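PDB 4BJI: transcription factor tau subunit sfc1, which binds box A promoter sites of tRNA and similar genes as part of the tauA domain of TFIIIC, the factor that leads to RNA polymerase III recruitment. Local coordinates for residues 46-51 and 77-82; 145-150 and 183-188; 151-156 and 172-177. All coordinates share one frame; numbering follows the deposited sequence.

Contact 1: 46-51 and 77-82; sequences PLFEKR and YLSYLW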
loop_
_atom_site.group_PDB
_atom_site.type_symbol
_atom_site.label_atom_id
_atom_site.label_comp_id
_atom_site.label_asym_id
_atom_site.label_seq_id
_atom_site.Cartn_x
_atom_site.Cartn_y
_atom_site.Cartn_z
ATOM N N PRO A 46 -2.092 -14.758 -10.180
ATOM C CA PRO A 46 -1.479 -15.385 -8.997
ATOM C C PRO A 46 -1.000 -14.365 -7.984
ATOM O O PRO A 46 -0.965 -14.679 -6.791
ATOM C CB PRO A 46 -0.283 -16.149 -9.565
ATOM C CG PRO A 46 -0.126 -15.689 -10.963
ATOM C CD PRO A 46 -1.470 -15.205 -11.421
ATOM N N LEU A 47 -0.616 -13.169 -8.418
ATOM C CA LEU A 47 -0.198 -12.145 -7.463
ATOM C C LEU A 47 -1.376 -11.744 -6.567
ATOM O O LEU A 47 -1.199 -11.536 -5.369
ATOM C CB LEU A 47 0.424 -10.933 -8.163
ATOM C CG LEU A 47 1.749 -11.216 -8.902
ATOM C CD1 LEU A 47 2.241 -10.060 -9.761
ATOM C CD2 LEU A 47 2.840 -11.602 -7.930
ATOM N N PHE A 48 -2.574 -11.645 -7.128
ATOM C CA PHE A 48 -3.753 -11.330 -6.330
ATOM C C PHE A 48 -4.204 -12.500 -5.466
ATOM O O PHE A 48 -4.822 -12.266 -4.428
ATOM C CB PHE A 48 -4.905 -10.831 -7.204
ATOM C CG PHE A 48 -4.820 -9.374 -7.543
ATOM C CD1 PHE A 48 -5.004 -8.402 -6.564
ATOM C CD2 PHE A 48 -4.538 -8.962 -8.822
ATOM C CE1 PHE A 48 -4.922 -7.060 -6.856
ATOM C CE2 PHE A 48 -4.458 -7.589 -9.125
ATOM C CZ PHE A 48 -4.641 -6.647 -8.139
ATOM N N GLU A 49 -3.887 -13.736 -5.851
ATOM C CA GLU A 49 -4.112 -14.867 -4.938
ATOM C C GLU A 49 -3.162 -14.775 -3.761
ATOM O O GLU A 49 -3.565 -15.057 -2.620
ATOM C CB GLU A 49 -3.923 -16.218 -5.642
ATOM C CG GLU A 49 -4.906 -16.473 -6.742
ATOM C CD GLU A 49 -6.360 -16.655 -6.257
ATOM O OE1 GLU A 49 -6.614 -16.752 -5.046
ATOM O OE2 GLU A 49 -7.246 -16.717 -7.131
ATOM N N LYS A 50 -1.916 -14.410 -4.001
ATOM C CA LYS A 50 -0.913 -14.319 -2.922
ATOM C C LYS A 50 -1.232 -13.174 -1.940
ATOM O O LYS A 50 -1.038 -13.281 -0.713
ATOM C CB LYS A 50 0.485 -14.072 -3.507
ATOM C CG LYS A 50 1.053 -15.218 -4.354
ATOM C CD LYS A 50 2.344 -14.837 -5.113
ATOM C CE LYS A 50 3.046 -16.083 -5.651
ATOM N NZ LYS A 50 4.221 -15.771 -6.511
ATOM N N ARG A 51 -1.705 -12.068 -2.476
ATOM C CA ARG A 51 -1.862 -10.830 -1.727
ATOM C C ARG A 51 -3.039 -10.092 -2.361
ATOM O O ARG A 51 -2.974 -9.738 -3.526
ATOM C CB ARG A 51 -0.567 -10.026 -1.847
ATOM C CG ARG A 51 -0.565 -8.681 -1.276
ATOM C CD ARG A 51 0.921 -8.272 -1.262
ATOM N NE ARG A 51 1.105 -6.857 -1.277
ATOM C CZ ARG A 51 2.321 -6.305 -1.118
ATOM N NH1 ARG A 51 3.369 -7.081 -0.919
ATOM N NH2 ARG A 51 2.453 -5.028 -1.154
ATOM N N TYR A 77 -9.483 -5.336 -14.924
ATOM C CA TYR A 77 -10.100 -6.624 -15.175
ATOM C C TYR A 77 -10.168 -7.529 -13.954
ATOM O O TYR A 77 -10.895 -8.518 -13.956
ATOM C CB TYR A 77 -9.361 -7.371 -16.303
ATOM C CG TYR A 77 -9.687 -6.834 -17.682
ATOM C CD1 TYR A 77 -8.968 -5.788 -18.236
ATOM C CD2 TYR A 77 -10.758 -7.343 -18.398
ATOM C CE1 TYR A 77 -9.293 -5.272 -19.495
ATOM C CE2 TYR A 77 -11.088 -6.836 -19.650
ATOM C CZ TYR A 77 -10.352 -5.809 -20.172
ATOM O OH TYR A 77 -10.695 -5.335 -21.430
ATOM N N LEU A 78 -9.421 -7.172 -12.900
ATOM C CA LEU A 78 -9.290 -8.013 -11.717
ATOM C C LEU A 78 -9.521 -7.311 -10.389
ATOM O O LEU A 78 -9.656 -7.985 -9.380
ATOM C CB LEU A 78 -7.887 -8.614 -11.649
ATOM C CG LEU A 78 -7.467 -9.482 -12.818
ATOM C CD1 LEU A 78 -6.030 -9.869 -12.647
ATOM C CD2 LEU A 78 -8.365 -10.708 -12.947
ATOM N N SER A 79 -9.504 -5.988 -10.376
ATOM C CA SER A 79 -9.399 -5.243 -9.128
ATOM C C SER A 79 -10.082 -3.893 -9.220
ATOM O O SER A 79 -10.331 -3.403 -10.329
ATOM C CB SER A 79 -7.922 -5.056 -8.746
ATOM O OG SER A 79 -7.247 -4.193 -9.654
ATOM N N TYR A 80 -10.344 -3.302 -8.056
ATOM C CA TYR A 80 -10.852 -1.940 -7.930
ATOM C C TYR A 80 -9.830 -1.120 -7.127
ATOM O O TYR A 80 -8.944 -1.693 -6.481
ATOM C CB TYR A 80 -12.238 -1.942 -7.250
ATOM C CG TYR A 80 -12.263 -2.468 -5.831
ATOM C CD1 TYR A 80 -12.358 -3.832 -5.554
ATOM C CD2 TYR A 80 -12.170 -1.605 -4.756
ATOM C CE1 TYR A 80 -12.375 -4.304 -4.230
ATOM C CE2 TYR A 80 -12.160 -2.059 -3.453
ATOM C CZ TYR A 80 -12.286 -3.396 -3.187
ATOM O OH TYR A 80 -12.259 -3.817 -1.872
ATOM N N LEU A 81 -9.941 0.196 -7.131
ATOM C CA LEU A 81 -8.924 1.085 -6.601
ATOM C C LEU A 81 -9.464 1.993 -5.507
ATOM O O LEU A 81 -10.453 2.693 -5.723
ATOM C CB LEU A 81 -8.393 1.968 -7.733
ATOM C CG LEU A 81 -7.422 3.084 -7.375
ATOM C CD1 LEU A 81 -6.136 2.584 -6.779
ATOM C CD2 LEU A 81 -7.120 3.951 -8.626
ATOM N N TRP A 82 -8.844 1.983 -4.341
ATOM C CA TRP A 82 -9.213 2.923 -3.273
ATOM C C TRP A 82 -8.642 4.302 -3.547
ATOM O O TRP A 82 -7.449 4.420 -3.850
ATOM C CB TRP A 82 -8.655 2.439 -1.938
ATOM C CG TRP A 82 -9.238 1.135 -1.496
ATOM C CD1 TRP A 82 -8.743 -0.101 -1.745
ATOM C CD2 TRP A 82 -10.450 0.928 -0.746
ATOM N NE1 TRP A 82 -9.541 -1.066 -1.189
ATOM C CE2 TRP A 82 -10.610 -0.459 -0.576
ATOM C CE3 TRP A 82 -11.420 1.788 -0.208
ATOM C CZ2 TRP A 82 -11.708 -1.007 0.095
ATOM C CZ3 TRP A 82 -12.490 1.247 0.462
ATOM C CH2 TRP A 82 -12.640 -0.135 0.595
#
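F48 projects its ring from the last turn of helix 35-50 to the start of strand 79-82, where it meets S79 and L78. Its far end does most of the touching: F48 CZ lies 3.7 Å from S79 CB, and F48 CE1 follows at 4.1 Å from the same carbon. Both S79 CB and, nearer the ring's root, L78 CD1 approach obliquely, with L78 CD1 4.2 Å from F48 CD2. With CG anti to the carbonyl carbon, beside the backbone N (chi1 -83°), the ring is directed off the helix toward the strand. Helix 35-50 packing on the sheet that contains strands 53-55, 79-82 and 90-93 is consistent with a winged-helix domain, in keeping with the helix-turn-helix family assigned here. W54 of edge strand 53-55 makes an edge-to-face stack with F48. The S79 hydroxyl has its polar partner elsewhere: OG sits between the backbone N and the carbonyl carbon (chi1 68°) and hydrogen-bonds to L75 O, while CB is the S79 atom nearest the ring. L78 also touches I41, L44 and K45, one to two turns earlier on the helix.

Contact 2: 145-150 and 183-188; sequences IVDPTI and REKLFA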
loop_
_atom_site.group_PDB
_atom_site.type_symbol
_atom_site.label_atom_id
_atom_site.label_comp_id
_atom_site.label_asym_id
_atom_site.label_seq_id
_atom_site.Cartn_x
_atom_site.Cartn_y
_atom_site.Cartn_z
ATOM N N ILE A 145 7.129 -3.182 4.980
ATOM C CA ILE A 145 7.987 -2.462 5.921
ATOM C C ILE A 145 8.880 -3.487 6.617
ATOM O O ILE A 145 8.426 -4.272 7.475
ATOM C CB ILE A 145 7.166 -1.677 6.948
ATOM C CG1 ILE A 145 6.281 -0.667 6.256
ATOM C CG2 ILE A 145 8.136 -1.014 7.951
ATOM C CD1 ILE A 145 5.353 -0.001 7.213
ATOM N N VAL A 146 10.154 -3.507 6.239
ATOM C CA VAL A 146 11.080 -4.479 6.826
ATOM C C VAL A 146 11.984 -3.842 7.881
ATOM O O VAL A 146 12.682 -4.539 8.655
ATOM C CB VAL A 146 11.975 -5.178 5.762
ATOM C CG1 VAL A 146 11.088 -5.926 4.754
ATOM C CG2 VAL A 146 12.919 -4.205 5.070
ATOM N N ASP A 147 12.006 -2.514 7.942
ATOM C CA ASP A 147 12.820 -1.783 8.925
ATOM C C ASP A 147 12.590 -2.393 10.306
ATOM O O ASP A 147 11.446 -2.412 10.774
ATOM C CB ASP A 147 12.398 -0.326 8.921
ATOM C CG ASP A 147 13.201 0.557 9.855
ATOM O OD1 ASP A 147 13.625 0.063 10.915
ATOM O OD2 ASP A 147 13.371 1.743 9.547
ATOM N N PRO A 148 13.633 -2.941 10.954
ATOM C CA PRO A 148 13.447 -3.713 12.181
ATOM C C PRO A 148 13.108 -2.870 13.402
ATOM O O PRO A 148 12.753 -3.453 14.459
ATOM C CB PRO A 148 14.797 -4.471 12.317
ATOM C CG PRO A 148 15.767 -3.626 11.634
ATOM C CD PRO A 148 15.020 -3.024 10.455
ATOM N N THR A 149 13.218 -1.558 13.294
ATOM C CA THR A 149 12.804 -0.676 14.371
ATOM C C THR A 149 11.339 -0.271 14.229
ATOM O O THR A 149 10.708 0.120 15.202
ATOM C CB THR A 149 13.683 0.583 14.443
ATOM O OG1 THR A 149 13.448 1.436 13.304
ATOM C CG2 THR A 149 15.106 0.197 14.512
ATOM N N ILE A 150 10.772 -0.355 13.033
ATOM C CA ILE A 150 9.382 0.057 12.804
ATOM C C ILE A 150 8.438 -1.143 12.722
ATOM O O ILE A 150 7.319 -1.130 13.255
ATOM C CB ILE A 150 9.273 0.907 11.531
ATOM C CG1 ILE A 150 10.153 2.154 11.726
ATOM C CG2 ILE A 150 7.824 1.255 11.270
ATOM C CD1 ILE A 150 10.216 3.144 10.526
ATOM N N ARG A 183 8.122 9.048 8.353
ATOM C CA ARG A 183 8.279 10.359 7.722
ATOM C C ARG A 183 9.656 10.926 8.047
ATOM O O ARG A 183 10.368 11.418 7.176
ATOM C CB ARG A 183 7.197 11.312 8.202
ATOM C CG ARG A 183 7.255 12.656 7.490
ATOM C CD ARG A 183 6.251 13.589 8.121
ATOM N NE ARG A 183 6.643 13.816 9.506
ATOM C CZ ARG A 183 5.804 13.973 10.526
ATOM N NH1 ARG A 183 4.490 13.939 10.340
ATOM N NH2 ARG A 183 6.291 14.167 11.744
ATOM N N GLU A 184 10.042 10.844 9.308
ATOM C CA GLU A 184 11.351 11.365 9.722
ATOM C C GLU A 184 12.470 10.654 8.981
ATOM O O GLU A 184 13.399 11.293 8.474
ATOM C CB GLU A 184 11.557 11.176 11.216
ATOM C CG GLU A 184 12.838 11.856 11.712
ATOM C CD GLU A 184 12.733 13.378 11.657
ATOM O OE1 GLU A 184 11.625 13.928 11.921
ATOM O OE2 GLU A 184 13.722 14.016 11.263
ATOM N N LYS A 185 12.396 9.329 8.881
ATOM C CA LYS A 185 13.449 8.597 8.167
ATOM C C LYS A 185 13.449 9.012 6.692
ATOM O O LYS A 185 14.526 9.266 6.105
ATOM C CB LYS A 185 13.297 7.097 8.358
ATOM C CG LYS A 185 13.579 6.616 9.763
ATOM C CD LYS A 185 13.937 5.149 9.807
ATOM C CE LYS A 185 14.237 4.691 11.231
ATOM N NZ LYS A 185 14.815 3.374 11.242
ATOM N N LEU A 186 12.278 9.111 6.070
ATOM C CA LEU A 186 12.242 9.565 4.676
ATOM C C LEU A 186 12.856 10.959 4.464
ATOM O O LEU A 186 13.541 11.192 3.452
ATOM C CB LEU A 186 10.799 9.556 4.176
ATOM C CG LEU A 186 10.234 8.176 3.912
ATOM C CD1 LEU A 186 8.739 8.302 3.657
ATOM C CD2 LEU A 186 10.915 7.521 2.723
ATOM N N PHE A 187 12.618 11.883 5.391
ATOM C CA PHE A 187 13.170 13.249 5.250
ATOM C C PHE A 187 14.652 13.132 4.938
ATOM O O PHE A 187 15.219 13.871 4.111
ATOM C CB PHE A 187 13.114 14.046 6.556
ATOM C CG PHE A 187 11.763 14.580 6.939
ATOM C CD1 PHE A 187 10.851 15.027 6.000
ATOM C CD2 PHE A 187 11.437 14.679 8.285
ATOM C CE1 PHE A 187 9.616 15.545 6.408
ATOM C CE2 PHE A 187 10.213 15.187 8.696
ATOM C CZ PHE A 187 9.303 15.623 7.755
ATOM N N ALA A 188 15.304 12.228 5.661
ATOM C CA ALA A 188 16.745 12.081 5.578
ATOM C C ALA A 188 17.146 11.298 4.344
ATOM O O ALA A 188 18.015 11.719 3.592
ATOM C CB ALA A 188 17.288 11.391 6.822
#
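A chi1 of -178° swings the D147 carboxylate away from its own backbone N and toward the helix, and K185 runs extended beyond CG; carboxylate and ammonium approach from opposite directions and meet between loop 145-150 and helix 172-189. K185 NZ donates at 2.8 Å to D147 OD2, which accepts on its syn lone pair, the side of the other oxygen; this is a salt bridge. A second bond runs from K185 NZ to T149 OG1, 3.1 Å away. That hydroxyl in turn donates to D147 OD1 at 2.8 Å, from the syn side but 35° out of the carboxylate plane. T149 thus links lysine and aspartate a second time, and both carboxylate oxygens are engaged. Back along the lysine chain the contact is apolar: I150 CD1 comes to 4.3 Å from K185 CD, while I150 also packs on V178, L181 and M182 of the same helix, and K185 touches V200 of helix 197-205. I150 N bonds separately to D147 O. The carboxylate is held against rotation by its own loop as well, since T149 N reaches D147 OD1 at 2.9 Å, from the same face as the T149 hydroxyl. This bond to the N two residues on makes an Asx turn just ahead of helix 151-155.

Contact 3: 151-156 and 172-177; sequences APLLKD and SGRYYK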
loop_
_atom_site.group_PDB
_atom_site.type_symbol
_atom_site.label_atom_id
_atom_site.label_comp_id
_atom_site.label_asym_id
_atom_site.label_seq_id
_atom_site.Cartn_x
_atom_site.Cartn_y
_atom_site.Cartn_z
ATOM N N ALA A 151 8.842 -2.196 12.033
ATOM C CA ALA A 151 7.947 -3.301 11.827
ATOM C C ALA A 151 7.338 -3.880 13.127
ATOM O O ALA A 151 6.147 -4.183 13.142
ATOM C CB ALA A 151 8.649 -4.371 11.004
ATOM N N PRO A 152 8.127 -4.026 14.212
ATOM C CA PRO A 152 7.513 -4.582 15.435
ATOM C C PRO A 152 6.394 -3.726 15.990
ATOM O O PRO A 152 5.477 -4.244 16.656
ATOM C CB PRO A 152 8.681 -4.635 16.430
ATOM C CG PRO A 152 9.903 -4.701 15.569
ATOM C CD PRO A 152 9.575 -3.812 14.369
ATOM N N LEU A 153 6.431 -2.421 15.730
ATOM C CA LEU A 153 5.373 -1.537 16.217
ATOM C C LEU A 153 4.005 -1.925 15.648
ATOM O O LEU A 153 2.973 -1.782 16.307
ATOM C CB LEU A 153 5.652 -0.080 15.878
ATOM C CG LEU A 153 6.858 0.550 16.569
ATOM C CD1 LEU A 153 7.167 1.920 15.964
ATOM C CD2 LEU A 153 6.614 0.661 17.991
ATOM N N LEU A 154 3.992 -2.338 14.376
ATOM C CA LEU A 154 2.713 -2.757 13.809
ATOM C C LEU A 154 2.477 -4.261 13.944
ATOM O O LEU A 154 1.294 -4.672 14.022
ATOM C CB LEU A 154 2.508 -2.281 12.368
ATOM C CG LEU A 154 2.516 -0.775 12.162
ATOM C CD1 LEU A 154 2.318 -0.437 10.692
ATOM C CD2 LEU A 154 1.455 -0.076 13.007
ATOM N N LYS A 155 3.513 -5.084 14.059
ATOM C CA LYS A 155 3.281 -6.503 14.270
ATOM C C LYS A 155 2.651 -6.796 15.641
ATOM O O LYS A 155 1.809 -7.682 15.759
ATOM C CB LYS A 155 4.588 -7.278 14.145
ATOM C CG LYS A 155 4.392 -8.764 14.309
ATOM C CD LYS A 155 5.714 -9.501 14.189
ATOM C CE LYS A 155 5.555 -10.978 14.597
ATOM N NZ LYS A 155 6.197 -11.941 13.642
ATOM N N ASP A 156 3.062 -6.070 16.667
ATOM C CA ASP A 156 2.705 -6.441 18.023
ATOM C C ASP A 156 1.436 -5.761 18.502
ATOM O O ASP A 156 0.896 -6.102 19.554
ATOM C CB ASP A 156 3.811 -6.092 19.014
ATOM C CG ASP A 156 5.110 -6.838 18.760
ATOM O OD1 ASP A 156 5.123 -7.817 18.002
ATOM O OD2 ASP A 156 6.137 -6.431 19.349
ATOM N N SER A 172 -5.090 4.731 16.939
ATOM C CA SER A 172 -4.582 5.996 16.428
ATOM C C SER A 172 -3.188 6.355 16.954
ATOM O O SER A 172 -2.331 6.729 16.159
ATOM C CB SER A 172 -5.559 7.157 16.657
ATOM O OG SER A 172 -5.699 7.443 18.030
ATOM N N GLY A 173 -2.918 6.242 18.239
ATOM C CA GLY A 173 -1.611 6.691 18.707
ATOM C C GLY A 173 -0.473 5.846 18.188
ATOM O O GLY A 173 0.630 6.331 17.975
ATOM N N ARG A 174 -0.739 4.567 17.986
ATOM C CA ARG A 174 0.279 3.676 17.434
ATOM C C ARG A 174 0.480 3.961 15.939
ATOM O O ARG A 174 1.611 4.045 15.448
ATOM C CB ARG A 174 -0.114 2.224 17.657
ATOM C CG ARG A 174 0.804 1.198 16.989
ATOM C CD ARG A 174 2.252 1.206 17.447
ATOM N NE ARG A 174 2.447 1.235 18.898
ATOM C CZ ARG A 174 3.003 0.265 19.603
ATOM N NH1 ARG A 174 3.317 -0.889 19.059
ATOM N NH2 ARG A 174 3.189 0.464 20.899
ATOM N N TYR A 175 -0.624 4.127 15.213
ATOM C CA TYR A 175 -0.549 4.455 13.796
ATOM C C TYR A 175 0.245 5.712 13.514
ATOM O O TYR A 175 1.100 5.721 12.633
ATOM C CB TYR A 175 -1.967 4.626 13.241
ATOM C CG TYR A 175 -2.025 4.807 11.761
ATOM C CD1 TYR A 175 -1.895 3.737 10.885
ATOM C CD2 TYR A 175 -2.224 6.069 11.223
ATOM C CE1 TYR A 175 -1.967 3.921 9.509
ATOM C CE2 TYR A 175 -2.312 6.245 9.840
ATOM C CZ TYR A 175 -2.178 5.161 9.025
ATOM O OH TYR A 175 -2.226 5.336 7.639
ATOM N N TYR A 176 -0.014 6.761 14.262
ATOM C CA TYR A 176 0.651 8.041 13.990
ATOM C C TYR A 176 2.085 8.056 14.503
ATOM O O TYR A 176 2.926 8.739 13.914
ATOM C CB TYR A 176 -0.227 9.223 14.471
ATOM C CG TYR A 176 -1.460 9.394 13.588
ATOM C CD1 TYR A 176 -1.323 9.708 12.240
ATOM C CD2 TYR A 176 -2.740 9.214 14.093
ATOM C CE1 TYR A 176 -2.414 9.848 11.425
ATOM C CE2 TYR A 176 -3.857 9.330 13.264
ATOM C CZ TYR A 176 -3.670 9.647 11.943
ATOM O OH TYR A 176 -4.783 9.763 11.108
ATOM N N LYS A 177 2.406 7.253 15.520
ATOM C CA LYS A 177 3.814 7.058 15.893
ATOM C C LYS A 177 4.576 6.418 14.737
ATOM O O LYS A 177 5.646 6.907 14.338
ATOM C CB LYS A 177 3.951 6.218 17.139
ATOM C CG LYS A 177 5.423 5.780 17.346
ATOM C CD LYS A 177 5.626 4.953 18.599
ATOM C CE LYS A 177 5.625 5.862 19.808
ATOM N NZ LYS A 177 6.057 5.104 21.059
#
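L153 lays its CD2 methyl over one face of the R174 guanidinium, 3.8 Å above the plane and offset toward the rim, with the two side chains crossing at about a right angle. The contact pairs two antiparallel helices of this DNA-binding fragment: the short helix 151-155 and the first turns of helix 172-189, their local axes at 159° and 10.2 Å apart at closest approach. R174 leaves its helix with CG anti to the backbone N (chi1 174°), then bends at its second and third torsions, which carries the guanidinium across L153 and turns it toward the opposite backbone. There R174 NH1 donates to L153 O at 2.9 Å, a nearly straight bond with an N-H...O angle of 166°. The acceptor lies in the guanidinium plane, and the donor lies in the carbonyl plane on a lone pair; L153 thus meets the guanidinium twice, with its carbonyl at the edge and a methyl over one face. The arginine is tied down elsewhere too, by a salt bridge from NE to E208 OE2 near the chain's end. A methionine in place of R174 would probably leave L153 O without this donor and E208 without its charged mate. R174 CD also rests against the backbone, 3.3 Å from L153 O. One turn on, K177 sends NZ to the carbonyls of L204 and A206, and its stem touches the other methyl of L153: K177 CD lies 4.3 Å from L153 CD1.

Overall arrangement
Contact 1 is the buried one and lies across the chain's centre from the other two, its centre about 27 Å from that of contact 2 and about 26 Å from that of contact 3. It joins a helix to a strand in the helix-turn-helix part, through an aromatic ring and aliphatic groups. Contacts 2 and 3 are partly buried and share helix 172-189, on which consecutive segments of the chain, 145-150 and 151-156, dock; contact 3 is nested within the loop that contact 2 closes. Both rely on a basic side chain from that helix: in contact 2 a lysine meets a carboxylate, whereas in contact 3 an arginine takes a backbone carbonyl.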